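Long-range contacts in putative NADH dehydrogenase/NAD(P)H nitroreductase (Bacteroides thetaiotaomicron VPI-5482, PDB 3KWK), which probably acts as an FMN-dependent oxidoreductase of the nitroreductase family: residues D36-A41 with L110-M115; M43-G48 with S102-N107; N83-C88 with I150-P155; A119-A124 with L145-I150. All coordinates share one frame; numbering follows the deposited sequence. Where two conformers were deposited one is given.

Interaction 1: residues D36-A41 with L110-M115; sequences DLMLRA and LAAESM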
# COMPACT_ATOMS: atom_id res chain seq x y z
N ASP A 36 -3.87 -17.62 5.95
CA ASP A 36 -3.24 -17.13 7.19
C ASP A 36 -2.05 -16.21 6.91
O ASP A 36 -1.92 -15.15 7.51
CB ASP A 36 -2.82 -18.29 8.08
CG ASP A 36 -4.00 -19.18 8.58
OD1 ASP A 36 -5.15 -18.71 8.60
OD2 ASP A 36 -3.76 -20.39 8.96
N LEU A 37 -1.23 -16.59 5.93
CA LEU A 37 -0.07 -15.79 5.54
C LEU A 37 -0.47 -14.47 4.87
O LEU A 37 0.20 -13.45 5.06
CB LEU A 37 0.88 -16.62 4.68
CG LEU A 37 1.75 -17.61 5.46
CD1 LEU A 37 2.35 -18.69 4.51
CD2 LEU A 37 2.87 -16.88 6.22
N MSE A 38 -1.53 -14.48 4.08
CA MSE A 38 -2.04 -13.21 3.50
C MSE A 38 -2.43 -12.25 4.64
O MSE A 38 -2.14 -11.07 4.56
CB MSE A 38 -3.24 -13.50 2.58
CG MSE A 38 -2.83 -14.16 1.33
SE MSE A 38 -4.41 -14.83 0.30
CE MSE A 38 -4.99 -13.16 -0.06
N LEU A 39 -3.15 -12.73 5.65
CA LEU A 39 -3.55 -11.89 6.79
C LEU A 39 -2.33 -11.38 7.56
O LEU A 39 -2.28 -10.18 7.92
CB LEU A 39 -4.51 -12.68 7.69
CG LEU A 39 -5.87 -13.02 7.03
CD1 LEU A 39 -6.58 -14.11 7.83
CD2 LEU A 39 -6.75 -11.83 6.92
N ARG A 40 -1.36 -12.25 7.81
CA ARG A 40 -0.13 -11.83 8.46
C ARG A 40 0.59 -10.76 7.65
O ARG A 40 1.15 -9.81 8.21
CB ARG A 40 0.77 -13.03 8.69
CG ARG A 40 2.07 -12.77 9.40
CD ARG A 40 2.77 -14.10 9.62
NE ARG A 40 2.47 -14.67 10.94
CZ ARG A 40 1.36 -15.34 11.26
NH1 ARG A 40 0.42 -15.57 10.35
NH2 ARG A 40 1.19 -15.80 12.50
N ALA A 41 0.57 -10.91 6.32
CA ALA A 41 1.14 -9.92 5.46
C ALA A 41 0.43 -8.54 5.62
O ALA A 41 1.07 -7.48 5.80
CB ALA A 41 1.14 -10.36 3.95
N LEU A 110 0.21 -8.62 -2.71
CA LEU A 110 1.56 -9.10 -2.97
C LEU A 110 1.73 -10.52 -2.44
O LEU A 110 2.27 -11.42 -3.11
CB LEU A 110 2.60 -8.14 -2.42
CG LEU A 110 2.73 -6.82 -3.12
CD1 LEU A 110 3.71 -5.91 -2.32
CD2 LEU A 110 3.25 -7.02 -4.50
N ALA A 111 1.21 -10.78 -1.23
CA ALA A 111 1.24 -12.09 -0.63
C ALA A 111 0.54 -13.12 -1.51
O ALA A 111 1.08 -14.21 -1.78
CB ALA A 111 0.60 -12.03 0.82
N ALA A 112 -0.67 -12.78 -1.97
CA ALA A 112 -1.43 -13.64 -2.87
C ALA A 112 -0.60 -14.01 -4.11
O ALA A 112 -0.44 -15.19 -4.43
CB ALA A 112 -2.77 -12.96 -3.25
N GLU A 113 -0.04 -13.00 -4.77
CA GLU A 113 0.76 -13.23 -5.95
C GLU A 113 1.93 -14.19 -5.68
O GLU A 113 2.23 -15.09 -6.49
CB GLU A 113 1.28 -11.93 -6.49
CG GLU A 113 2.13 -12.04 -7.78
CD GLU A 113 1.32 -12.42 -9.01
OE1 GLU A 113 0.28 -11.82 -9.21
OE2 GLU A 113 1.76 -13.31 -9.73
N SER A 114 2.58 -14.01 -4.54
CA SER A 114 3.78 -14.79 -4.21
C SER A 114 3.53 -16.28 -3.95
O SER A 114 4.44 -17.06 -3.97
CB SER A 114 4.50 -14.22 -2.95
OG SER A 114 3.80 -14.51 -1.73
N MSE A 115 2.27 -16.63 -3.69
CA MSE A 115 1.84 -17.99 -3.36
C MSE A 115 0.97 -18.58 -4.48
O MSE A 115 0.23 -19.53 -4.29
CB MSE A 115 1.09 -18.01 -2.03
CG MSE A 115 2.03 -17.60 -0.85
SE MSE A 115 1.20 -17.75 0.85
CE MSE A 115 0.15 -16.18 0.79
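Ala41 CB meets Ala111 CB at 3.6 Å, methyl to methyl. Next to this pair, Met38 CG lies 3.6 Å from Met115 CE. Both methionines are modelled as selenomethionine. Met38 also uses its far end: its CE rests 3.9 Å from Ala112 CB. Leu37 crosses the Met115 chain at about a right angle, with Leu37 CD1 3.9 Å from Met115 SE. The Met115 chain bends at its last torsion (chi3 -78°). That bend turns CE back toward Met38 CG, while SE stays beside Leu37.

The backbones behind these groups are two helices. Their segments run roughly antiparallel (145° between their N-to-C directions), with axes 9.1 Å apart. The turn that carries Met115 is tied down by Ser114 OG, which bonds Ala111 O at 2.7 Å, and by Lys34 NZ, which bonds Met115 O. Met38 also packs on Ile85 of strand 83-90 and on Leu117 of a loop. Leu13 of the second subunit packs on Ala111, so the dimer partner comes close to the helix pair.

All the direct contacts between the two segments are apolar. This implies that helices 32-43 and 97-114 are held together here by the fit of methyl groups and bent selenomethionine chains, in a largely buried setting.

Interaction 2: residues M43-G48 with S102-N107; sequences MSAPSG and SAAAQN. With FMN (flavin mononucleotide), chain B.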
# COMPACT_ATOMS: atom_id res chain seq x y z
N MSE A 43 -1.24 -7.41 8.18
CA MSE A 43 -0.94 -6.83 9.49
C MSE A 43 0.49 -6.27 9.60
O MSE A 43 0.77 -5.49 10.51
CB MSE A 43 -1.24 -7.83 10.60
CG MSE A 43 -2.76 -7.92 10.85
SE MSE A 43 -3.40 -9.20 12.12
CE MSE A 43 -2.35 -10.66 11.50
N SER A 44 1.37 -6.58 8.63
CA SER A 44 2.79 -6.11 8.65
C SER A 44 2.95 -4.74 8.02
O SER A 44 4.05 -4.21 8.01
CB SER A 44 3.67 -7.10 7.89
OG SER A 44 3.54 -8.40 8.46
N ALA A 45 1.85 -4.17 7.53
CA ALA A 45 1.89 -2.81 6.98
C ALA A 45 2.43 -1.75 7.96
O ALA A 45 2.34 -1.87 9.20
CB ALA A 45 0.46 -2.39 6.54
N PRO A 46 2.95 -0.64 7.39
CA PRO A 46 3.25 0.51 8.23
C PRO A 46 1.91 1.10 8.72
O PRO A 46 0.86 0.77 8.15
CB PRO A 46 3.95 1.48 7.28
CG PRO A 46 3.42 1.11 5.91
CD PRO A 46 3.28 -0.39 5.97
N SER A 47 1.95 1.96 9.73
CA SER A 47 0.73 2.50 10.35
C SER A 47 0.97 3.84 10.98
O SER A 47 1.90 3.93 11.77
CB SER A 47 0.24 1.54 11.43
OG SER A 47 -0.96 2.00 12.06
N GLY A 48 0.19 4.86 10.61
CA GLY A 48 0.31 6.16 11.25
C GLY A 48 0.22 6.08 12.77
O GLY A 48 -0.74 5.52 13.31
N SER A 102 -4.75 0.80 3.02
CA SER A 102 -4.30 0.65 1.62
C SER A 102 -2.93 -0.04 1.57
O SER A 102 -2.69 -0.89 0.70
CB SER A 102 -4.16 2.04 1.00
OG SER A 102 -5.44 2.59 0.74
N ALA A 103 -2.03 0.31 2.50
CA ALA A 103 -0.75 -0.39 2.57
C ALA A 103 -0.96 -1.89 2.95
O ALA A 103 -0.33 -2.77 2.38
CB ALA A 103 0.21 0.33 3.57
N ALA A 104 -1.91 -2.15 3.86
CA ALA A 104 -2.25 -3.52 4.28
C ALA A 104 -2.81 -4.28 3.08
O ALA A 104 -2.44 -5.44 2.83
CB ALA A 104 -3.26 -3.55 5.45
N ALA A 105 -3.70 -3.63 2.35
CA ALA A 105 -4.29 -4.28 1.20
C ALA A 105 -3.23 -4.63 0.17
O ALA A 105 -3.28 -5.71 -0.42
CB ALA A 105 -5.38 -3.39 0.58
N GLN A 106 -2.27 -3.73 -0.04
CA GLN A 106 -1.23 -3.98 -1.04
C GLN A 106 -0.37 -5.16 -0.58
O GLN A 106 0.02 -6.03 -1.39
CB GLN A 106 -0.33 -2.76 -1.28
CG GLN A 106 0.84 -2.97 -2.24
CD GLN A 106 0.45 -3.36 -3.63
OE1 GLN A 106 -0.76 -3.42 -3.96
NE2 GLN A 106 1.45 -3.62 -4.49
N ASN A 107 -0.05 -5.25 0.71
CA ASN A 107 0.64 -6.45 1.22
C ASN A 107 -0.14 -7.74 0.96
O ASN A 107 0.45 -8.76 0.63
CB ASN A 107 0.91 -6.32 2.70
CG ASN A 107 2.13 -5.49 3.01
OD1 ASN A 107 2.86 -5.04 2.10
ND2 ASN A 107 2.39 -5.30 4.32
N1 FMN B . 6.81 8.05 10.75
C2 FMN B . 7.45 9.23 10.99
O2 FMN B . 8.58 9.22 11.51
N3 FMN B . 6.84 10.44 10.69
C4 FMN B . 5.58 10.51 10.14
O4 FMN B . 5.06 11.64 9.87
C4A FMN B . 4.93 9.30 9.89
N5 FMN B . 3.64 9.29 9.36
C5A FMN B . 3.08 8.11 8.95
C6 FMN B . 1.86 8.15 8.27
C7 FMN B . 1.31 6.97 7.80
C7M FMN B . -0.02 6.95 7.04
C8 FMN B . 1.95 5.76 7.99
C8M FMN B . 1.30 4.50 7.45
C9 FMN B . 3.15 5.72 8.68
C9A FMN B . 3.73 6.90 9.16
N10 FMN B . 4.93 6.89 9.88
C10 FMN B . 5.54 8.08 10.18
C1' FMN B . 5.62 5.61 10.15
C2' FMN B . 4.95 4.87 11.31
O2' FMN B . 5.23 5.51 12.56
C3' FMN B . 5.35 3.38 11.33
O3' FMN B . 4.87 2.72 10.16
C4' FMN B . 4.78 2.63 12.57
O4' FMN B . 5.41 3.14 13.75
C5' FMN B . 4.95 1.11 12.48
O5' FMN B . 6.36 0.88 12.41
P FMN B . 7.02 0.07 11.16
O1P FMN B . 6.81 0.92 9.89
O2P FMN B . 8.49 0.02 11.63
O3P FMN B . 6.37 -1.29 11.03
O HOH W 1 5.31 -4.64 5.56
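Ala45 passes Ala104 with their CA atoms 5.0 Å apart, where the loop after helix 32-43 turns extended and runs beside helix 97-114. In this nitroreductase fold the loop leads on to a flavin mononucleotide (FMN) held mainly by the second subunit.

Ala45 CB points at the helix and lands on its backbone, 3.6 Å from Ala104 N. Ala103 CB and Ala104 CB are each 4.0 Å from Ala45 CB. Pro46 brings CG and CD of its ring to Ala103 CB, CD at 4.0 Å.

Asn107 closes the other end. Its CG is anti to its carbonyl carbon (chi1 -81°), which brings ND2 up to the loop. There Asn107 ND2 bonds Ala41 O, near the C-terminal end of helix 32-43, and a water at 3.2 Å that also lies beside Ser44 O. Ala45 N is near ND2, but both are donors and do not bond. Asn107 OD1 turns to Gln106 NE2 of the second subunit. Ser44 O accepts from Arg19 of that subunit, and Ala45 O from its Lys164. Ser47 OG bonds Asp100.

Beyond the packing, the loop backbone meets the cofactor: Ser47 N donates to O3' of the FMN ribityl chain at 3.0 Å, with an N-H...O angle of 160°.

Interaction 3: residues N83-C88 with I150-P155; sequences NAIIVC and IPFGYP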
# COMPACT_ATOMS: atom_id res chain seq x y z
N ASN A 83 -13.58 -17.35 -1.47
CA ASN A 83 -13.32 -16.52 -0.32
C ASN A 83 -12.96 -15.08 -0.74
O ASN A 83 -12.52 -14.81 -1.87
CB ASN A 83 -12.08 -17.00 0.50
CG ASN A 83 -12.09 -18.47 0.84
OD1 ASN A 83 -12.64 -18.88 1.87
ND2 ASN A 83 -11.47 -19.26 -0.01
N ALA A 84 -13.12 -14.16 0.21
CA ALA A 84 -12.68 -12.77 0.04
C ALA A 84 -12.20 -12.28 1.38
O ALA A 84 -12.66 -12.78 2.42
CB ALA A 84 -13.85 -11.89 -0.45
N ILE A 85 -11.21 -11.39 1.37
CA ILE A 85 -10.82 -10.67 2.58
C ILE A 85 -11.32 -9.25 2.45
O ILE A 85 -11.04 -8.57 1.44
CB ILE A 85 -9.29 -10.66 2.78
CG1 ILE A 85 -8.82 -12.10 3.04
CG2 ILE A 85 -8.89 -9.75 3.98
CD1 ILE A 85 -7.30 -12.26 3.04
N ILE A 86 -12.08 -8.80 3.46
CA ILE A 86 -12.56 -7.44 3.53
C ILE A 86 -11.63 -6.66 4.43
O ILE A 86 -11.51 -6.98 5.61
CB ILE A 86 -14.01 -7.37 4.00
CG1 ILE A 86 -14.88 -8.31 3.16
CG2 ILE A 86 -14.50 -5.90 3.92
CD1 ILE A 86 -16.36 -8.07 3.36
N VAL A 87 -10.92 -5.69 3.87
CA VAL A 87 -9.97 -4.87 4.64
C VAL A 87 -10.71 -3.66 5.18
O VAL A 87 -11.25 -2.85 4.38
CB VAL A 87 -8.74 -4.41 3.81
CG1 VAL A 87 -7.81 -3.55 4.67
CG2 VAL A 87 -8.02 -5.65 3.13
N CYS A 88 -10.76 -3.52 6.49
CA CYS A 88 -11.48 -2.45 7.15
C CYS A 88 -10.55 -1.70 8.06
O CYS A 88 -9.53 -2.21 8.47
CB CYS A 88 -12.63 -2.98 8.02
SG CYS A 88 -13.76 -4.09 7.18
N ILE A 150 -11.49 -7.88 -1.23
CA ILE A 150 -10.50 -8.57 -2.06
C ILE A 150 -10.89 -10.04 -2.29
O ILE A 150 -10.57 -10.91 -1.46
CB ILE A 150 -9.08 -8.50 -1.40
CG1 ILE A 150 -8.67 -7.07 -1.07
CG2 ILE A 150 -7.99 -9.18 -2.29
CD1 ILE A 150 -7.34 -6.97 -0.34
N PRO A 151 -11.62 -10.31 -3.37
CA PRO A 151 -11.78 -11.71 -3.78
C PRO A 151 -10.41 -12.31 -4.15
O PRO A 151 -9.51 -11.58 -4.60
CB PRO A 151 -12.67 -11.64 -5.00
CG PRO A 151 -13.11 -10.20 -5.11
CD PRO A 151 -12.07 -9.39 -4.42
N PHE A 152 -10.26 -13.60 -3.94
CA PHE A 152 -9.05 -14.26 -4.36
C PHE A 152 -9.30 -15.72 -4.63
O PHE A 152 -10.35 -16.27 -4.25
CB PHE A 152 -7.94 -14.07 -3.31
CG PHE A 152 -8.26 -14.72 -1.97
CD1 PHE A 152 -9.01 -14.05 -1.01
CD2 PHE A 152 -7.74 -15.97 -1.65
CE1 PHE A 152 -9.27 -14.65 0.19
CE2 PHE A 152 -7.99 -16.56 -0.45
CZ PHE A 152 -8.76 -15.90 0.48
N GLY A 153 -8.34 -16.32 -5.33
CA GLY A 153 -8.40 -17.72 -5.71
C GLY A 153 -7.22 -18.09 -6.58
O GLY A 153 -6.36 -17.23 -6.89
N TYR A 154 -7.21 -19.33 -7.08
CA TYR A 154 -6.24 -19.69 -8.09
C TYR A 154 -6.70 -19.05 -9.41
O TYR A 154 -7.86 -19.24 -9.81
CB TYR A 154 -6.11 -21.20 -8.21
CG TYR A 154 -5.28 -21.74 -7.07
CD1 TYR A 154 -3.93 -21.59 -7.10
CD2 TYR A 154 -5.86 -22.28 -5.91
CE1 TYR A 154 -3.12 -22.05 -6.04
CE2 TYR A 154 -5.07 -22.72 -4.85
CZ TYR A 154 -3.72 -22.61 -4.93
OH TYR A 154 -2.88 -23.02 -3.91
N PRO A 155 -5.82 -18.35 -10.13
CA PRO A 155 -6.28 -17.71 -11.40
C PRO A 155 -6.85 -18.76 -12.38
O PRO A 155 -6.33 -19.88 -12.49
CB PRO A 155 -5.00 -17.14 -11.98
CG PRO A 155 -4.14 -16.83 -10.76
CD PRO A 155 -4.44 -17.99 -9.78
O HOH W 2 -10.57 -18.16 -2.19
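Ile150 O takes two approaches from strand 83-88. Ile85 N donates to Ile150 O at 2.9 Å from above the carbonyl plane, 39° out of it. Ala84 CA adds a C-H...O contact to Ile150 O at 3.2 Å. The return bond, Ile150 N to Ile85 O, is 2.8 Å long and completes an antiparallel hydrogen-bonded pair. Ala84 and Pro151 form the adjoining non-hydrogen-bonded pair, with their side chains on the face opposite Ile85, Ile150 and Phe152.

Phe152 turns its ring back to the other strand: its CG sits between the backbone N and the carbonyl carbon (chi1 64°). Phe152 CZ comes 3.5 Å from Asn83 CB, and Phe152 CE1 lies 3.9 Å from Ile85 CG1. Both partners meet the ring obliquely. A water lies over one face of the ring, offset toward its rim. It accepts from Asn83 ND2 at 2.6 Å and donates to Phe152 O, so it ties the asparagine side chain to the opposite backbone. Further along, Val87 CG2 and Ile150 CD1 touch at 3.8 Å.

Strand 83-90 has strand 54-59 on its other side, and strand 144-153 has 118-123 on its other side. Helix 97-114 packs on Val87 and Ile150 through Cys101, Ile108 and Leu109. Met38 of helix 32-43 touches Phe152. On the opposite face, Ala84 meets Leu78 and Pro151 meets Tyr25.

Interaction 4: residues A119-A124 with L145-I150; sequences AVWTAA and LPLCVI. With FMN (flavin mononucleotide), chain C.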
# COMPACT_ATOMS: atom_id res chain seq x y z
N ALA A 119 -5.67 -12.16 -6.94
CA ALA A 119 -6.58 -11.36 -6.15
C ALA A 119 -6.84 -10.04 -6.87
O ALA A 119 -6.09 -9.69 -7.79
CB ALA A 119 -5.97 -11.13 -4.78
N VAL A 120 -7.87 -9.31 -6.42
CA VAL A 120 -8.12 -7.96 -6.96
C VAL A 120 -8.72 -7.09 -5.84
O VAL A 120 -9.61 -7.52 -5.10
CB VAL A 120 -9.09 -8.03 -8.18
CG1 VAL A 120 -10.45 -8.76 -7.85
CG2 VAL A 120 -9.35 -6.64 -8.80
N TRP A 121 -8.21 -5.86 -5.78
CA TRP A 121 -8.79 -4.83 -4.91
C TRP A 121 -10.05 -4.33 -5.55
O TRP A 121 -10.02 -3.79 -6.66
CB TRP A 121 -7.74 -3.72 -4.81
CG TRP A 121 -8.09 -2.46 -4.02
CD1 TRP A 121 -9.28 -1.81 -3.94
CD2 TRP A 121 -7.15 -1.69 -3.30
NE1 TRP A 121 -9.14 -0.69 -3.13
CE2 TRP A 121 -7.85 -0.60 -2.71
CE3 TRP A 121 -5.78 -1.84 -3.05
CZ2 TRP A 121 -7.21 0.38 -1.98
CZ3 TRP A 121 -5.14 -0.87 -2.31
CH2 TRP A 121 -5.87 0.21 -1.75
N THR A 122 -11.19 -4.51 -4.89
CA THR A 122 -12.44 -3.88 -5.32
C THR A 122 -12.86 -2.84 -4.28
O THR A 122 -12.94 -3.15 -3.09
CB THR A 122 -13.54 -4.91 -5.67
OG1 THR A 122 -14.18 -5.41 -4.48
CG2 THR A 122 -12.98 -6.12 -6.51
N ALA A 123 -13.11 -1.62 -4.74
CA ALA A 123 -13.37 -0.53 -3.80
C ALA A 123 -14.67 -0.71 -3.08
O ALA A 123 -15.68 -1.01 -3.70
CB ALA A 123 -13.42 0.84 -4.55
N ALA A 124 -14.65 -0.48 -1.77
CA ALA A 124 -15.86 -0.20 -1.00
C ALA A 124 -15.80 1.33 -0.77
O ALA A 124 -16.32 2.10 -1.60
CB ALA A 124 -15.92 -1.06 0.33
N LEU A 145 -14.85 0.88 9.20
CA LEU A 145 -15.15 1.29 7.84
C LEU A 145 -14.46 0.38 6.84
O LEU A 145 -13.25 0.20 6.92
CB LEU A 145 -14.73 2.75 7.62
CG LEU A 145 -15.31 3.73 8.62
CD1 LEU A 145 -14.89 5.15 8.23
CD2 LEU A 145 -16.85 3.63 8.78
N PRO A 146 -15.19 -0.11 5.84
CA PRO A 146 -14.54 -1.03 4.87
C PRO A 146 -13.82 -0.28 3.76
O PRO A 146 -14.44 0.54 3.10
CB PRO A 146 -15.72 -1.84 4.32
CG PRO A 146 -16.89 -0.97 4.45
CD PRO A 146 -16.65 -0.07 5.64
N LEU A 147 -12.51 -0.54 3.59
CA LEU A 147 -11.75 0.02 2.52
C LEU A 147 -12.04 -0.71 1.21
O LEU A 147 -12.38 -0.08 0.23
CB LEU A 147 -10.25 0.02 2.79
CG LEU A 147 -9.39 0.50 1.63
CD1 LEU A 147 -9.60 1.97 1.43
CD2 LEU A 147 -7.88 0.20 1.90
N CYS A 148 -11.91 -2.03 1.21
CA CYS A 148 -11.98 -2.78 -0.03
C CYS A 148 -12.34 -4.22 0.28
O CYS A 148 -12.10 -4.74 1.41
CB CYS A 148 -10.67 -2.64 -0.83
SG CYS A 148 -9.23 -3.30 0.03
N VAL A 149 -12.89 -4.85 -0.75
CA VAL A 149 -13.22 -6.25 -0.76
C VAL A 149 -12.25 -6.91 -1.72
O VAL A 149 -12.16 -6.53 -2.90
CB VAL A 149 -14.68 -6.50 -1.21
CG1 VAL A 149 -14.94 -8.00 -1.25
CG2 VAL A 149 -15.71 -5.81 -0.26
N ILE A 150 -11.49 -7.88 -1.23
CA ILE A 150 -10.50 -8.57 -2.06
C ILE A 150 -10.89 -10.04 -2.29
O ILE A 150 -10.57 -10.91 -1.46
CB ILE A 150 -9.08 -8.50 -1.40
CG1 ILE A 150 -8.67 -7.07 -1.07
CG2 ILE A 150 -7.99 -9.18 -2.29
CD1 ILE A 150 -7.34 -6.97 -0.34
N1 FMN C . -10.88 -3.58 -9.78
C2 FMN C . -12.16 -4.06 -9.87
O2 FMN C . -12.38 -5.04 -10.60
N3 FMN C . -13.19 -3.45 -9.17
C4 FMN C . -13.00 -2.35 -8.37
O4 FMN C . -13.97 -1.84 -7.74
C4A FMN C . -11.69 -1.86 -8.28
N5 FMN C . -11.42 -0.74 -7.51
C5A FMN C . -10.12 -0.37 -7.26
C6 FMN C . -9.87 0.67 -6.35
C7 FMN C . -8.56 1.00 -6.07
C7M FMN C . -8.22 2.12 -5.07
C8 FMN C . -7.50 0.35 -6.66
C8M FMN C . -6.09 0.76 -6.30
C9 FMN C . -7.75 -0.66 -7.58
C9A FMN C . -9.07 -1.03 -7.88
N10 FMN C . -9.35 -2.03 -8.82
C10 FMN C . -10.63 -2.47 -8.96
C1' FMN C . -8.24 -2.72 -9.52
C2' FMN C . -7.69 -1.86 -10.66
O2' FMN C . -8.61 -1.80 -11.75
C3' FMN C . -6.30 -2.34 -11.10
O3' FMN C . -5.36 -2.19 -10.04
C4' FMN C . -5.76 -1.55 -12.33
O4' FMN C . -6.58 -1.85 -13.47
C5' FMN C . -4.29 -1.84 -12.64
O5' FMN C . -4.22 -3.23 -12.92
P FMN C . -3.25 -4.22 -12.06
O1P FMN C . -3.78 -4.26 -10.61
O2P FMN C . -3.47 -5.54 -12.82
O3P FMN C . -1.82 -3.72 -12.12
O HOH W 3 -10.94 1.24 -1.95
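Trp121 is sandwiched between Cys148 and the flavin. Cys148 SG stands 4.0 Å from the centroid of the five-membered ring of Trp121, only 6° off its normal, in a sulfur-aromatic contact. Cys148 CB adds a CH-pi contact on the same face. Over the opposite face lies the dimethylbenzene end of the FMN, with C7M 3.3 Å above the indole plane and toward its rim. At the edge, Trp121 NE1 gives its hydrogen to a water at 2.9 Å. That water donates to Leu147 O, which also accepts from Ala124 N. Leu147 CD2 touches Trp121 CZ2 obliquely at 3.9 Å.

Thr122 and Val149 make an antiparallel hydrogen-bonded pair. Val149 O is gripped twice, by Thr122 N at 3.0 Å and Thr122 OG1 at 2.8 Å, from opposite faces of its plane. OG1 lies between the backbone N and the carbonyl carbon (chi1 80°), which turns it to this acceptor. Val149 N returns a bond to Thr122 O, in its carbonyl plane.

The next residue, Ala123, turns its N to the cofactor and bonds FMN O4 at 3.1 Å. Val120 CG2 lies near flavin N1. The strand edge thus lines the FMN pocket.

Strand 118-123 is an outer strand of the sheet within the chain. Strand 144-153 separates it from 83-90, where Leu147 and Cys148 form a classic beta bulge facing Val87. Helix 128-138 packs on Pro146 and Val149. Helix 97-114 and Leu99 of the second subunit reach Trp121 and Leu147.

How the interactions relate
Going from the N terminus, interaction 1 opens on helix 32-43 and interaction 2 opens in the loop after it. Both close on helix 97-114, interaction 2 first, so it is nested inside interaction 1. The two share helix 97-114. Interaction 3 opens at 83-88, within both loops, and closes only at 150-155, so it crosses both. Interaction 4 follows 1 and 2 in series and is nested in 3, with Ile150 shared. Interactions 3 and 4 join three neighbouring strands of the sheet, while 1 and 2 fasten a helix and a loop to helix 97-114. Ala105 meets Trp121, Cys148 and Ile150, joining helix to sheet.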